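PDB 1VR9: CBS domain protein/ACT domain protein from Thermotoga maritima, which is of unknown function but carries a pair of CBS domains followed by an ACT domain, a combination that suggests a regulatory, ligand-sensing role. Local coordinates for residues P24-S29 / N45-K50; A30-C35 / L70-F75; V59-D64 / K77-D82. All coordinates share one frame; numbering follows the deposited sequence.

Contact 1 of 3, residues P24-S29 / N45-K50; sequences PMVEES and NECIVK
Glu27 OE1 is gripped twice, by the backbone N and by the hydroxyl of Ser29. The shorter bond, Ser29 OG to Glu27 OE1 at 2.6 Å, uses the syn lone pair, whereas Ser29 N comes from above the carboxylate plane. With CG anti to the backbone N and the chain bent at chi2 (-93°), the carboxylate bends toward Ser29, in the turn that follows strand 25-27. That strand pairs in parallel with 46-50, the two strands of a beta-alpha-beta unit whose crossover is helix 32-41, as in CBS domains. Ile48 N donates to Pro24 O at 2.9 Å from above the carbonyl plane, while Val26 N meets Ile48 O nearly along the C=O axis. Lys50 N then reaches Val26 O at 3.1 Å, and a weak bond from Glu28 N to Lys50 O ends the ladder.

On the face of Val26 and Val49, Cys47 SG lies against Val26 CG1 at 3.6 Å, and the CG2 methyls of the two valines meet; Cys35, Arg38 and Met39 of the helix cover this side. On the other face the extended Lys50 chain obliquely crosses the bent selenomethionine Met25, and Lys50 CE lies 3.2 Å from Met25 SE. Val26, Cys47 and Val49 thus present an apolar surface to helix 32-41, whereas Glu27, Glu28 and Lys50 lie at the C-terminal strand end and Glu46, its OE1 accepting from Tyr105 N, at the other.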
loop_
_atom_site.group_PDB
_atom_site.type_symbol
_atom_site.label_atom_id
_atom_site.label_comp_id
_atom_site.label_asym_id
_atom_site.label_seq_id
_atom_site.Cartn_x
_atom_site.Cartn_y
_atom_site.Cartn_z
ATOM N N PRO A 24 3.422 -5.868 1.460
ATOM C CA PRO A 24 2.769 -6.214 2.731
ATOM C C PRO A 24 1.259 -5.906 2.730
ATOM O O PRO A 24 0.853 -4.775 2.507
ATOM C CB PRO A 24 3.506 -5.351 3.752
ATOM C CG PRO A 24 3.975 -4.165 2.966
ATOM C CD PRO A 24 4.268 -4.651 1.584
HETATM N N MSE A 25 0.444 -6.901 3.057
HETATM C CA MSE A 25 -1.013 -6.744 3.004
HETATM C C MSE A 25 -1.657 -7.506 4.166
HETATM O O MSE A 25 -1.264 -8.640 4.449
HETATM C CB MSE A 25 -1.522 -7.281 1.656
HETATM C CG MSE A 25 -3.023 -7.120 1.389
HETATM SE SE MSE A 25 -4.206 -8.261 2.430
HETATM C CE MSE A 25 -3.471 -10.009 2.015
ATOM N N VAL A 26 -2.651 -6.892 4.821
ATOM C CA VAL A 26 -3.479 -7.630 5.780
ATOM C C VAL A 26 -4.942 -7.295 5.569
ATOM O O VAL A 26 -5.257 -6.298 4.931
ATOM C CB VAL A 26 -3.137 -7.343 7.281
ATOM C CG1 VAL A 26 -1.732 -7.812 7.607
ATOM C CG2 VAL A 26 -3.372 -5.886 7.648
ATOM N N GLU A 27 -5.817 -8.108 6.144
ATOM C CA GLU A 27 -7.259 -7.802 6.145
ATOM C C GLU A 27 -7.602 -6.875 7.316
ATOM O O GLU A 27 -6.901 -6.858 8.318
ATOM C CB GLU A 27 -8.072 -9.105 6.237
ATOM C CG GLU A 27 -9.593 -8.970 6.047
ATOM C CD GLU A 27 -10.361 -8.805 7.356
ATOM O OE1 GLU A 27 -9.813 -9.148 8.435
ATOM O OE2 GLU A 27 -11.511 -8.329 7.312
ATOM N N GLU A 28 -8.697 -6.131 7.193
ATOM C CA GLU A 28 -9.042 -5.048 8.135
ATOM C C GLU A 28 -9.173 -5.450 9.616
ATOM O O GLU A 28 -9.069 -4.587 10.491
ATOM C CB GLU A 28 -10.325 -4.329 7.671
ATOM C CG GLU A 28 -11.579 -5.164 7.709
ATOM C CD GLU A 28 -12.821 -4.430 7.207
ATOM O OE1 GLU A 28 -12.720 -3.219 6.922
ATOM O OE2 GLU A 28 -13.876 -5.076 7.092
ATOM N N SER A 29 -9.403 -6.735 9.887
ATOM C CA SER A 29 -9.598 -7.234 11.251
ATOM C C SER A 29 -8.400 -8.052 11.757
ATOM O O SER A 29 -8.472 -8.721 12.799
ATOM C CB SER A 29 -10.880 -8.060 11.315
ATOM O OG SER A 29 -10.676 -9.367 10.834
ATOM N N ASN A 45 7.631 -0.385 7.180
ATOM C CA ASN A 45 6.822 0.245 8.227
ATOM C C ASN A 45 5.418 0.646 7.710
ATOM O O ASN A 45 4.779 1.545 8.275
ATOM C CB ASN A 45 7.510 1.469 8.803
ATOM C CG ASN A 45 7.857 2.495 7.750
ATOM O OD1 ASN A 45 7.574 2.306 6.563
ATOM N ND2 ASN A 45 8.493 3.588 8.179
ATOM N N GLU A 46 4.994 -0.006 6.637
ATOM C CA GLU A 46 3.656 0.180 6.044
ATOM C C GLU A 46 3.041 -1.194 5.758
ATOM O O GLU A 46 3.749 -2.128 5.368
ATOM C CB GLU A 46 3.779 0.924 4.711
ATOM C CG GLU A 46 2.439 1.085 3.974
ATOM C CD GLU A 46 2.577 1.498 2.517
ATOM O OE1 GLU A 46 3.704 1.653 2.072
ATOM O OE2 GLU A 46 1.548 1.711 1.847
ATOM N N CYS A 47 1.711 -1.308 5.917
ATOM C CA CYS A 47 0.964 -2.486 5.527
ATOM C C CYS A 47 -0.273 -1.981 4.807
ATOM O O CYS A 47 -0.938 -1.077 5.320
ATOM C CB CYS A 47 0.548 -3.275 6.763
ATOM S SG CYS A 47 0.129 -4.967 6.396
ATOM N N ILE A 48 -0.556 -2.524 3.636
ATOM C CA ILE A 48 -1.771 -2.165 2.896
ATOM C C ILE A 48 -2.930 -3.009 3.446
ATOM O O ILE A 48 -2.761 -4.199 3.729
ATOM C CB ILE A 48 -1.576 -2.350 1.355
ATOM C CG1 ILE A 48 -0.561 -1.304 0.839
ATOM C CG2 ILE A 48 -2.886 -2.243 0.612
ATOM C CD1 ILE A 48 -0.183 -1.437 -0.637
ATOM N N VAL A 49 -4.105 -2.419 3.568
ATOM C CA VAL A 49 -5.243 -3.140 4.158
ATOM C C VAL A 49 -6.390 -3.294 3.163
ATOM O O VAL A 49 -6.733 -2.357 2.445
ATOM C CB VAL A 49 -5.766 -2.401 5.428
ATOM C CG1 VAL A 49 -6.913 -3.151 6.037
ATOM C CG2 VAL A 49 -4.652 -2.187 6.472
ATOM N N LYS A 50 -6.994 -4.478 3.136
ATOM C CA LYS A 50 -8.207 -4.678 2.341
ATOM C C LYS A 50 -9.333 -5.182 3.244
ATOM O O LYS A 50 -9.105 -5.609 4.375
ATOM C CB LYS A 50 -7.951 -5.609 1.157
ATOM C CG LYS A 50 -7.646 -7.005 1.544
ATOM C CD LYS A 50 -7.328 -7.884 0.367
ATOM C CE LYS A 50 -6.818 -9.210 0.865
ATOM N NZ LYS A 50 -6.637 -10.228 -0.207
#

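Contact 2 of 3, residues A30-C35 / L70-F75; sequences ATVREC and LDSSVF
The guanidinium of Arg33 has Leu70 CB over one face, 3.5 Å above the plane and offset toward the rim, and Asp71 OD1 at its edge. NH1 and NH2 grip that single oxygen end-on in a salt bridge, the shorter arm being Arg33 NH1 to Asp71 OD1 at 3.0 Å. The oxygen lies in the guanidinium plane, yet the nitrogens approach from above the carboxylate, and the two planes stand 54° apart. Arg33 reaches there with CG anti to the backbone N and a bend at chi3 (-69°).

Beside this exposed pair, the backbone of 70-75 runs along the first turn of helix 32-41. Arg33 N donates to a lone pair of Leu70 O, and Val32 N makes a straight, short bond of 2.7 Å to Ser72 O. Val74 N reaches Ala30 O nearly along the C=O axis. Thr31 is the N-cap and forms a capping box with Glu34: Glu34 N donates to Thr31 OG1 at 3.1 Å, and Thr31 N to the anti lone pair of Glu34 OE1 at 2.9 Å. The loop thus takes up amides of the first helical turn that have no acceptor within the helix. An alanine in place of Thr31 would remove the OG1 acceptor and the CG2 methyl lying near Asp71 O, and would probably loosen the start of the helix against the loop.

On the buried side, Val74 CG1 wedges between Cys35 CB, at 3.8 Å, and Val32 CG2. The other Val32 methyl, CG1, touches Leu70 CD2 where the two side chains cross at about a right angle.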
loop_
_atom_site.group_PDB
_atom_site.type_symbol
_atom_site.label_atom_id
_atom_site.label_comp_id
_atom_site.label_asym_id
_atom_site.label_seq_id
_atom_site.Cartn_x
_atom_site.Cartn_y
_atom_site.Cartn_z
ATOM N N ALA A 30 -7.299 -7.974 11.019
ATOM C CA ALA A 30 -6.049 -8.595 11.420
ATOM C C ALA A 30 -5.662 -8.081 12.806
ATOM O O ALA A 30 -5.935 -6.922 13.148
ATOM C CB ALA A 30 -4.969 -8.246 10.432
ATOM N N THR A 31 -4.980 -8.924 13.577
ATOM C CA THR A 31 -4.446 -8.470 14.858
ATOM C C THR A 31 -3.207 -7.598 14.643
ATOM O O THR A 31 -2.522 -7.672 13.595
ATOM C CB THR A 31 -4.050 -9.655 15.777
ATOM O OG1 THR A 31 -2.977 -10.395 15.178
ATOM C CG2 THR A 31 -5.220 -10.570 16.043
ATOM N N VAL A 32 -2.896 -6.797 15.654
ATOM C CA VAL A 32 -1.641 -6.051 15.681
ATOM C C VAL A 32 -0.415 -6.963 15.475
ATOM O O VAL A 32 0.483 -6.634 14.682
ATOM C CB VAL A 32 -1.539 -5.224 16.994
ATOM C CG1 VAL A 32 -0.154 -4.700 17.216
ATOM C CG2 VAL A 32 -2.552 -4.055 16.950
ATOM N N ARG A 33 -0.405 -8.130 16.136
ATOM C CA ARG A 33 0.696 -9.088 16.001
ATOM C C ARG A 33 0.892 -9.470 14.527
ATOM O O ARG A 33 2.002 -9.480 14.031
ATOM C CB ARG A 33 0.426 -10.336 16.837
ATOM C CG ARG A 33 1.503 -11.395 16.805
ATOM C CD ARG A 33 1.081 -12.636 17.579
ATOM N NE ARG A 33 1.015 -12.397 19.022
ATOM C CZ ARG A 33 -0.105 -12.280 19.744
ATOM N NH1 ARG A 33 -1.307 -12.382 19.188
ATOM N NH2 ARG A 33 -0.022 -12.068 21.048
ATOM N N GLU A 34 -0.202 -9.830 13.866
ATOM C CA GLU A 34 -0.147 -10.212 12.444
ATOM C C GLU A 34 0.367 -9.104 11.534
ATOM O O GLU A 34 1.162 -9.372 10.614
ATOM C CB GLU A 34 -1.526 -10.619 11.963
ATOM C CG GLU A 34 -2.025 -11.920 12.559
ATOM C CD GLU A 34 -3.417 -12.270 12.043
ATOM O OE1 GLU A 34 -4.387 -11.514 12.312
ATOM O OE2 GLU A 34 -3.543 -13.308 11.343
ATOM N N CYS A 35 -0.077 -7.872 11.775
ATOM C CA CYS A 35 0.344 -6.742 10.978
ATOM C C CYS A 35 1.831 -6.467 11.163
ATOM O O CYS A 35 2.558 -6.318 10.198
ATOM C CB CYS A 35 -0.451 -5.507 11.363
ATOM S SG CYS A 35 -0.286 -4.184 10.229
ATOM N N LEU A 70 -0.902 -6.792 21.492
ATOM C CA LEU A 70 -0.661 -7.584 20.271
ATOM C C LEU A 70 -1.900 -8.337 19.781
ATOM O O LEU A 70 -2.022 -8.624 18.593
ATOM C CB LEU A 70 0.496 -8.560 20.485
ATOM C CG LEU A 70 1.863 -7.889 20.698
ATOM C CD1 LEU A 70 2.903 -8.890 21.118
ATOM C CD2 LEU A 70 2.305 -7.126 19.443
ATOM N N ASP A 71 -2.807 -8.643 20.702
ATOM C CA ASP A 71 -4.039 -9.365 20.380
ATOM C C ASP A 71 -5.153 -8.457 19.830
ATOM O O ASP A 71 -6.160 -8.955 19.288
ATOM C CB ASP A 71 -4.536 -10.115 21.621
ATOM C CG ASP A 71 -3.510 -11.108 22.151
ATOM O OD1 ASP A 71 -3.219 -12.090 21.444
ATOM O OD2 ASP A 71 -2.994 -10.905 23.271
ATOM N N SER A 72 -4.987 -7.148 19.976
ATOM C CA SER A 72 -5.980 -6.195 19.507
ATOM C C SER A 72 -5.964 -6.107 17.977
ATOM O O SER A 72 -5.046 -6.615 17.319
ATOM C CB SER A 72 -5.776 -4.827 20.144
ATOM O OG SER A 72 -4.530 -4.244 19.821
ATOM N N SER A 73 -7.022 -5.505 17.436
ATOM C CA SER A 73 -7.255 -5.427 15.984
ATOM C C SER A 73 -6.694 -4.137 15.397
ATOM O O SER A 73 -6.632 -3.109 16.091
ATOM C CB SER A 73 -8.763 -5.464 15.725
ATOM O OG SER A 73 -9.058 -5.332 14.358
ATOM N N VAL A 74 -6.365 -4.170 14.106
ATOM C CA VAL A 74 -5.921 -2.968 13.385
ATOM C C VAL A 74 -7.104 -2.192 12.774
ATOM O O VAL A 74 -6.901 -1.177 12.102
ATOM C CB VAL A 74 -4.901 -3.289 12.284
ATOM C CG1 VAL A 74 -3.678 -4.042 12.855
ATOM C CG2 VAL A 74 -5.539 -4.061 11.130
ATOM N N PHE A 75 -8.325 -2.670 13.033
ATOM C CA PHE A 75 -9.555 -2.156 12.423
ATOM C C PHE A 75 -9.692 -0.649 12.519
ATOM O O PHE A 75 -9.989 -0.013 11.514
ATOM C CB PHE A 75 -10.775 -2.832 13.052
ATOM C CG PHE A 75 -12.072 -2.564 12.324
ATOM C CD1 PHE A 75 -12.420 -3.317 11.202
ATOM C CD2 PHE A 75 -12.939 -1.581 12.755
ATOM C CE1 PHE A 75 -13.613 -3.080 10.533
ATOM C CE2 PHE A 75 -14.136 -1.353 12.091
ATOM C CZ PHE A 75 -14.454 -2.101 10.962
#

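Contact 3 of 3, residues V59-D64 / K77-D82; sequences VVNKED and KVSLPD
Ser79 points its CB toward strand 56-61, where the atom rests 3.5 Å from Val59 O and lies beside the end of the Asn61 side chain. From there OG, anti to the carbonyl carbon (chi1 -65°), turns to a water and donates to it at 3.0 Å. The backbone around this side chain forms a single antiparallel bridge of the hydrogen-bonded kind, by which the loop between strands 56-61 and 85-86 runs beside the last strand of the first CBS motif of the pair. Both bonds of the bridge are short: Val59 N donates to Ser79 O in the carbonyl plane, and Ser79 N reaches Val59 O at 2.7 Å, nearly along the C=O axis.

Apolar contacts lie to both sides of the bridge. Val59 CG2, in the crowded position between the backbone N and the carbonyl carbon, touches Leu80 CD1 at 3.8 Å as the two chains cross obliquely. Leu80 itself has a backbone of positive phi (57°), so the loop turns sharply just past the paired residue. Val78 CG1, anti to its own backbone N, lies over the Val59 backbone at 3.6 Å from Val59 N, while its CG2 faces Val60 CG2. Val60 also packs on Cys35 of helix 32-41.

Where the strand passes into the 3-10 turn 62-64, direct polar contact between the segments gives way to the water. It accepts from Asn61 N and Ser79 OG and donates to Asp64 OD2 and to Lys77 O, the last at 2.6 Å.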
loop_
_atom_site.group_PDB
_atom_site.type_symbol
_atom_site.label_atom_id
_atom_site.label_comp_id
_atom_site.label_asym_id
_atom_site.label_seq_id
_atom_site.Cartn_x
_atom_site.Cartn_y
_atom_site.Cartn_z
ATOM N N VAL A 59 -3.993 2.125 4.676
ATOM C CA VAL A 59 -2.716 1.570 5.048
ATOM C C VAL A 59 -2.584 1.685 6.564
ATOM O O VAL A 59 -3.205 2.560 7.174
ATOM C CB VAL A 59 -1.551 2.309 4.325
ATOM C CG1 VAL A 59 -1.793 2.387 2.818
ATOM C CG2 VAL A 59 -1.372 3.672 4.874
ATOM N N VAL A 60 -1.810 0.792 7.158
ATOM C CA VAL A 60 -1.419 0.893 8.564
ATOM C C VAL A 60 0.054 1.277 8.625
ATOM O O VAL A 60 0.884 0.666 7.963
ATOM C CB VAL A 60 -1.635 -0.427 9.324
ATOM C CG1 VAL A 60 -1.104 -0.347 10.735
ATOM C CG2 VAL A 60 -3.104 -0.743 9.353
ATOM N N ASN A 61 0.342 2.328 9.387
ATOM C CA ASN A 61 1.728 2.780 9.640
ATOM C C ASN A 61 2.225 2.152 10.954
ATOM O O ASN A 61 1.528 2.209 11.961
ATOM C CB ASN A 61 1.761 4.312 9.748
ATOM C CG ASN A 61 1.247 5.001 8.489
ATOM O OD1 ASN A 61 1.926 5.034 7.459
ATOM N ND2 ASN A 61 0.051 5.551 8.569
ATOM N N LYS A 62 3.425 1.565 10.941
ATOM C CA LYS A 62 4.013 0.871 12.111
ATOM C C LYS A 62 3.994 1.677 13.403
ATOM O O LYS A 62 3.739 1.133 14.472
ATOM C CB LYS A 62 5.467 0.441 11.800
ATOM C CG LYS A 62 6.168 -0.335 12.912
ATOM C CD LYS A 62 7.440 -0.996 12.378
ATOM C CE LYS A 62 8.231 -1.715 13.459
ATOM N NZ LYS A 62 9.545 -2.186 12.948
ATOM N N GLU A 63 4.280 2.979 13.297
ATOM C CA GLU A 63 4.360 3.867 14.461
ATOM C C GLU A 63 3.036 3.916 15.222
ATOM O O GLU A 63 3.024 4.069 16.447
ATOM C CB GLU A 63 4.761 5.291 14.032
ATOM C CG GLU A 63 3.695 5.973 13.161
ATOM C CD GLU A 63 4.029 7.406 12.751
ATOM O OE1 GLU A 63 5.006 8.007 13.265
ATOM O OE2 GLU A 63 3.279 7.935 11.895
ATOM N N ASP A 64 1.935 3.770 14.487
ATOM C CA ASP A 64 0.595 3.769 15.068
ATOM C C ASP A 64 0.254 2.507 15.898
ATOM O O ASP A 64 -0.753 2.487 16.610
ATOM C CB ASP A 64 -0.449 3.985 13.961
ATOM C CG ASP A 64 -0.397 5.392 13.368
ATOM O OD1 ASP A 64 0.184 6.301 14.013
ATOM O OD2 ASP A 64 -0.946 5.597 12.265
ATOM N N LYS A 77 -7.199 1.452 13.228
ATOM C CA LYS A 77 -5.868 2.047 13.069
ATOM C C LYS A 77 -5.502 2.344 11.602
ATOM O O LYS A 77 -4.382 2.816 11.303
ATOM C CB LYS A 77 -4.815 1.154 13.738
ATOM C CG LYS A 77 -5.172 0.688 15.162
ATOM C CD LYS A 77 -5.374 1.848 16.135
ATOM C CE LYS A 77 -5.928 1.385 17.490
ATOM N NZ LYS A 77 -6.026 2.505 18.472
ATOM N N VAL A 78 -6.443 2.145 10.685
ATOM C CA VAL A 78 -6.149 2.355 9.256
ATOM C C VAL A 78 -6.079 3.858 8.960
ATOM O O VAL A 78 -6.794 4.665 9.550
ATOM C CB VAL A 78 -7.195 1.668 8.343
ATOM C CG1 VAL A 78 -6.888 1.883 6.868
ATOM C CG2 VAL A 78 -7.273 0.156 8.655
ATOM N N SER A 79 -5.234 4.200 8.000
ATOM C CA SER A 79 -4.965 5.574 7.615
ATOM C C SER A 79 -5.031 5.670 6.079
ATOM O O SER A 79 -4.965 4.643 5.390
ATOM C CB SER A 79 -3.545 5.918 8.095
ATOM O OG SER A 79 -3.502 5.884 9.511
ATOM N N LEU A 80 -5.097 6.899 5.564
ATOM C CA LEU A 80 -4.907 7.174 4.130
ATOM C C LEU A 80 -5.863 6.404 3.203
ATOM O O LEU A 80 -5.418 5.738 2.253
ATOM C CB LEU A 80 -3.456 6.890 3.714
ATOM C CG LEU A 80 -2.339 7.569 4.511
ATOM C CD1 LEU A 80 -0.976 7.295 3.912
ATOM C CD2 LEU A 80 -2.633 9.077 4.568
ATOM N N PRO A 81 -7.179 6.530 3.438
ATOM C CA PRO A 81 -8.123 5.869 2.545
ATOM C C PRO A 81 -8.081 6.389 1.099
ATOM O O PRO A 81 -8.622 5.718 0.216
ATOM C CB PRO A 81 -9.491 6.154 3.189
ATOM C CG PRO A 81 -9.281 7.290 4.074
ATOM C CD PRO A 81 -7.862 7.285 4.507
ATOM N N ASP A 82 -7.482 7.560 0.876
ATOM C CA ASP A 82 -7.449 8.190 -0.452
ATOM C C ASP A 82 -6.145 7.935 -1.201
ATOM O O ASP A 82 -5.958 8.460 -2.310
ATOM C CB ASP A 82 -7.692 9.707 -0.342
ATOM C CG ASP A 82 -8.943 10.050 0.467
ATOM O OD1 ASP A 82 -10.068 9.622 0.084
ATOM O OD2 ASP A 82 -8.818 10.757 1.499
HETATM O O HOH W 1 -1.923 3.597 10.709
#

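Overall arrangement
Contact 1 is the most buried of the three, whereas contacts 2 and 3 are only partly buried and contact 2 lies farthest from the chain centre. Contacts 1 and 3 reach the same sheet, since strand 46-50 lies between 25-27 and 56-61 and Cys47 O probably accepts from Val60 N. Contacts 1 and 2 share the beta-alpha-beta unit, with Cys35 SG packed on Cys47 CB. The loop between strands 56-61 and 85-86 supplies one side of both contacts 2 and 3. The chemistry changes accordingly: a backbone ladder in contact 1, a capped helix start with a surface salt bridge in contact 2, and one bridge plus a water in contact 3.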